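Local coordinates for putative cell adhesion protein (Parabacteroides distasonis, PDB 3LIU) that probably serves as a fimbrillin-type pilus subunit that assembles into fimbriae and contributes to cell adhesion, at residues L125-L136 with V163-D174. Numbering follows the deposited sequence.
Sequences LTMSSKVLDVTL and VYGAGPVPLVRD
A short antiparallel beta bridge ties strand 127-136 to the start of strand 172-185, with Ser128 and Val172 as its hydrogen-bonded pair. Ser128 N gives its hydrogen to Val172 O at 3.0 Å. Val172 N returns one to Ser128 O at 2.8 Å. Asp174 N adds a third rung to Thr126 O, 2.8 Å long. In the neighbouring non-hydrogen-bonded pair, the selenomethionine Met127 and Arg173 run side by side in the same direction, CG to CG at 3.9 Å; the guanidinium hydrogen-bonds Asn357 through NH1 and makes a salt bridge with Asp40 through NH2. With CG anti to the carbonyl carbon (chi1 -78°), the Asp174 carboxylate crosses the Thr126 side chain obliquely: OD2 meets Thr126 CG2 at 3.6 Å, while OD1 forms a salt bridge with Arg356. An alanine here would probably leave Arg356 without that carboxylate mate and open a gap beside the Thr126 methyl.

Beyond Ser129 the two chains separate, and a water takes over, accepting from Lys130 N and donating to Pro170 O. Side chains make the contact from here on: Leu132 sends CD1 tip to tip against Val169 and sets CD2 3.6 Å from Tyr164 CE1. Farther on, Val134 crosses Val163 at about a right angle, CB to CG2 at 3.9 Å, and a second water links Thr135 N to Val163 O. Paired backbone at one end and apolar packing with bridging water at the other make this a short antiparallel pairing that continues as loop-on-strand packing within the beta-rich FimA domain, of the transthyretin clan.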
loop_
_atom_site.group_PDB
_atom_site.type_symbol
_atom_site.label_atom_id
_atom_site.label_comp_id
_atom_site.label_asym_id
_atom_site.label_seq_id
_atom_site.Cartn_x
_atom_site.Cartn_y
_atom_site.Cartn_z
ATOM N N LEU A 125 -8.470 5.282 3.430
ATOM C CA LEU A 125 -7.196 5.025 2.769
ATOM C C LEU A 125 -7.050 5.973 1.586
ATOM O O LEU A 125 -8.016 6.255 0.877
ATOM C CB LEU A 125 -7.136 3.577 2.285
ATOM C CG LEU A 125 -7.247 2.541 3.400
ATOM C CD1 LEU A 125 -7.209 1.165 2.838
ATOM C CD2 LEU A 125 -6.080 2.740 4.398
ATOM N N THR A 126 -5.850 6.487 1.372
ATOM C CA THR A 126 -5.661 7.404 0.271
ATOM C C THR A 126 -5.841 6.649 -1.049
ATOM O O THR A 126 -5.265 5.582 -1.240
ATOM C CB THR A 126 -4.269 8.054 0.267
ATOM O OG1 THR A 126 -3.923 8.499 1.593
ATOM C CG2 THR A 126 -4.276 9.258 -0.720
HETATM N N MSE A 127 -6.623 7.204 -1.963
HETATM C CA MSE A 127 -6.818 6.611 -3.306
HETATM C C MSE A 127 -6.709 7.720 -4.354
HETATM O O MSE A 127 -6.987 8.878 -4.048
HETATM C CB MSE A 127 -8.239 6.015 -3.433
HETATM C CG MSE A 127 -8.617 5.036 -2.385
HETATM SE SE MSE A 127 -10.533 5.037 -2.141
HETATM C CE MSE A 127 -10.594 3.838 -0.581
ATOM N N SER A 128 -6.373 7.368 -5.584
ATOM C CA SER A 128 -6.339 8.343 -6.665
ATOM C C SER A 128 -6.860 7.803 -7.971
ATOM O O SER A 128 -6.813 6.625 -8.210
ATOM C CB SER A 128 -4.922 8.827 -6.931
ATOM O OG SER A 128 -4.028 7.736 -7.032
ATOM N N SER A 129 -7.327 8.719 -8.807
ATOM C CA SER A 129 -7.659 8.461 -10.198
ATOM C C SER A 129 -6.434 8.625 -11.062
ATOM O O SER A 129 -5.397 9.065 -10.597
ATOM C CB SER A 129 -8.714 9.465 -10.652
ATOM O OG SER A 129 -8.158 10.761 -10.893
ATOM N N LYS A 130 -6.567 8.280 -12.328
ATOM C CA LYS A 130 -5.548 8.634 -13.322
ATOM C C LYS A 130 -5.709 10.082 -13.663
ATOM O O LYS A 130 -6.680 10.717 -13.226
ATOM C CB LYS A 130 -5.723 7.800 -14.571
ATOM C CG LYS A 130 -6.925 8.174 -15.470
ATOM C CD LYS A 130 -6.884 7.350 -16.772
ATOM C CE LYS A 130 -8.221 7.297 -17.524
ATOM N NZ LYS A 130 -7.922 6.848 -18.924
ATOM N N VAL A 131 -4.805 10.610 -14.486
ATOM C CA VAL A 131 -4.953 11.966 -14.967
ATOM C C VAL A 131 -5.918 11.993 -16.153
ATOM O O VAL A 131 -5.702 11.271 -17.108
ATOM C CB VAL A 131 -3.586 12.592 -15.372
ATOM C CG1 VAL A 131 -3.774 13.972 -15.966
ATOM C CG2 VAL A 131 -2.647 12.682 -14.156
ATOM N N LEU A 132 -6.978 12.795 -16.051
ATOM C CA LEU A 132 -8.022 12.911 -17.082
ATOM C C LEU A 132 -7.736 14.096 -17.970
ATOM O O LEU A 132 -7.210 15.111 -17.513
ATOM C CB LEU A 132 -9.417 13.103 -16.435
ATOM C CG LEU A 132 -9.774 12.103 -15.322
ATOM C CD1 LEU A 132 -11.134 12.382 -14.667
ATOM C CD2 LEU A 132 -9.775 10.729 -15.901
ATOM N N ASP A 133 -8.052 13.972 -19.245
ATOM C CA ASP A 133 -7.982 15.104 -20.157
ATOM C C ASP A 133 -9.387 15.485 -20.631
ATOM O O ASP A 133 -10.031 14.693 -21.284
ATOM C CB ASP A 133 -7.079 14.754 -21.354
ATOM C CG ASP A 133 -7.007 15.884 -22.377
ATOM O OD1 ASP A 133 -6.707 17.035 -21.983
ATOM O OD2 ASP A 133 -7.251 15.620 -23.569
ATOM N N VAL A 134 -9.837 16.690 -20.343
ATOM C CA VAL A 134 -11.172 17.139 -20.697
ATOM C C VAL A 134 -11.163 18.570 -21.233
ATOM O O VAL A 134 -10.228 19.346 -20.986
ATOM C CB VAL A 134 -12.124 17.081 -19.475
ATOM C CG1 VAL A 134 -12.225 15.652 -18.953
ATOM C CG2 VAL A 134 -11.687 18.063 -18.380
ATOM N N THR A 135 -12.201 18.922 -21.976
ATOM C CA THR A 135 -12.398 20.325 -22.376
ATOM C C THR A 135 -13.612 20.888 -21.654
ATOM O O THR A 135 -14.742 20.438 -21.855
ATOM C CB THR A 135 -12.503 20.473 -23.894
ATOM O OG1 THR A 135 -11.311 19.938 -24.461
ATOM C CG2 THR A 135 -12.676 21.973 -24.322
ATOM N N LEU A 136 -13.350 21.844 -20.772
ATOM C CA LEU A 136 -14.400 22.477 -19.979
ATOM C C LEU A 136 -15.032 23.589 -20.807
ATOM O O LEU A 136 -14.336 24.425 -21.362
ATOM C CB LEU A 136 -13.824 23.010 -18.643
ATOM C CG LEU A 136 -13.153 21.963 -17.716
ATOM C CD1 LEU A 136 -12.265 22.588 -16.612
ATOM C CD2 LEU A 136 -14.177 21.009 -17.103
ATOM N N VAL A 163 -18.281 15.917 -19.922
ATOM C CA VAL A 163 -17.092 16.212 -20.700
ATOM C C VAL A 163 -16.059 15.093 -20.656
ATOM O O VAL A 163 -15.076 15.139 -21.368
ATOM C CB VAL A 163 -16.452 17.560 -20.275
ATOM C CG1 VAL A 163 -17.438 18.705 -20.465
ATOM C CG2 VAL A 163 -15.911 17.514 -18.845
ATOM N N TYR A 164 -16.305 14.065 -19.858
ATOM C CA TYR A 164 -15.413 12.907 -19.740
ATOM C C TYR A 164 -16.083 11.683 -20.358
ATOM O O TYR A 164 -15.503 11.040 -21.234
ATOM C CB TYR A 164 -15.083 12.654 -18.270
ATOM C CG TYR A 164 -14.499 11.297 -17.913
ATOM C CD1 TYR A 164 -13.193 10.955 -18.273
ATOM C CD2 TYR A 164 -15.214 10.403 -17.147
ATOM C CE1 TYR A 164 -12.630 9.709 -17.925
ATOM C CE2 TYR A 164 -14.653 9.157 -16.765
ATOM C CZ TYR A 164 -13.363 8.831 -17.159
ATOM O OH TYR A 164 -12.812 7.608 -16.815
ATOM N N GLY A 165 -17.281 11.337 -19.907
ATOM C CA GLY A 165 -18.109 10.387 -20.679
ATOM C C GLY A 165 -17.879 8.880 -20.548
ATOM O O GLY A 165 -18.408 8.104 -21.354
ATOM N N ALA A 166 -17.165 8.426 -19.525
ATOM C CA ALA A 166 -16.951 6.991 -19.359
ATOM C C ALA A 166 -17.420 6.473 -18.003
ATOM O O ALA A 166 -16.796 5.607 -17.406
ATOM C CB ALA A 166 -15.463 6.632 -19.609
ATOM N N GLY A 167 -18.543 6.972 -17.520
ATOM C CA GLY A 167 -19.065 6.526 -16.246
ATOM C C GLY A 167 -18.320 7.175 -15.089
ATOM O O GLY A 167 -17.436 7.979 -15.297
ATOM N N PRO A 168 -18.701 6.838 -13.854
ATOM C CA PRO A 168 -18.045 7.446 -12.693
ATOM C C PRO A 168 -16.518 7.195 -12.655
ATOM O O PRO A 168 -16.039 6.163 -13.130
ATOM C CB PRO A 168 -18.777 6.832 -11.489
ATOM C CG PRO A 168 -19.617 5.740 -12.005
ATOM C CD PRO A 168 -19.810 5.939 -13.479
ATOM N N VAL A 169 -15.765 8.164 -12.139
ATOM C CA VAL A 169 -14.297 8.074 -12.172
ATOM C C VAL A 169 -13.812 7.015 -11.193
ATOM O O VAL A 169 -14.128 7.087 -10.006
ATOM C CB VAL A 169 -13.616 9.394 -11.847
ATOM C CG1 VAL A 169 -12.074 9.283 -12.090
ATOM C CG2 VAL A 169 -14.261 10.492 -12.685
ATOM N N PRO A 170 -13.092 5.990 -11.698
ATOM C CA PRO A 170 -12.540 4.975 -10.780
ATOM C C PRO A 170 -11.371 5.521 -9.986
ATOM O O PRO A 170 -10.633 6.390 -10.471
ATOM C CB PRO A 170 -12.077 3.824 -11.707
ATOM C CG PRO A 170 -12.106 4.327 -13.063
ATOM C CD PRO A 170 -12.719 5.733 -13.097
ATOM N N LEU A 171 -11.258 5.061 -8.749
ATOM C CA LEU A 171 -10.143 5.407 -7.870
ATOM C C LEU A 171 -9.397 4.135 -7.552
ATOM O O LEU A 171 -10.015 3.090 -7.439
ATOM C CB LEU A 171 -10.626 6.086 -6.591
ATOM C CG LEU A 171 -11.463 7.361 -6.716
ATOM C CD1 LEU A 171 -11.841 7.874 -5.301
ATOM C CD2 LEU A 171 -10.790 8.427 -7.593
ATOM N N VAL A 172 -8.069 4.224 -7.440
ATOM C CA VAL A 172 -7.239 3.107 -7.059
ATOM C C VAL A 172 -6.483 3.420 -5.789
ATOM O O VAL A 172 -5.855 4.463 -5.687
ATOM C CB VAL A 172 -6.249 2.721 -8.170
ATOM C CG1 VAL A 172 -5.382 1.509 -7.711
ATOM C CG2 VAL A 172 -7.003 2.407 -9.436
ATOM N N ARG A 173 -6.533 2.506 -4.828
ATOM C CA ARG A 173 -5.865 2.727 -3.540
ATOM C C ARG A 173 -4.372 2.958 -3.730
ATOM O O ARG A 173 -3.773 2.429 -4.645
ATOM C CB ARG A 173 -6.066 1.558 -2.590
ATOM C CG ARG A 173 -7.496 1.326 -2.136
ATOM C CD ARG A 173 -7.555 0.125 -1.179
ATOM N NE ARG A 173 -8.921 -0.289 -0.824
ATOM C CZ ARG A 173 -9.745 -1.013 -1.596
ATOM N NH1 ARG A 173 -9.390 -1.394 -2.792
ATOM N NH2 ARG A 173 -10.959 -1.355 -1.165
ATOM N N ASP A 174 -3.792 3.744 -2.832
ATOM C CA ASP A 174 -2.382 4.043 -2.844
ATOM C C ASP A 174 -1.610 3.071 -1.905
ATOM O O ASP A 174 -0.399 3.154 -1.813
ATOM C CB ASP A 174 -2.149 5.507 -2.413
ATOM C CG ASP A 174 -2.448 6.543 -3.528
ATOM O OD1 ASP A 174 -2.926 6.202 -4.630
ATOM O OD2 ASP A 174 -2.169 7.748 -3.289
HETATM O O HOH W 1 -9.140 6.946 -13.029
HETATM O O HOH W 2 -13.853 16.847 -22.982
#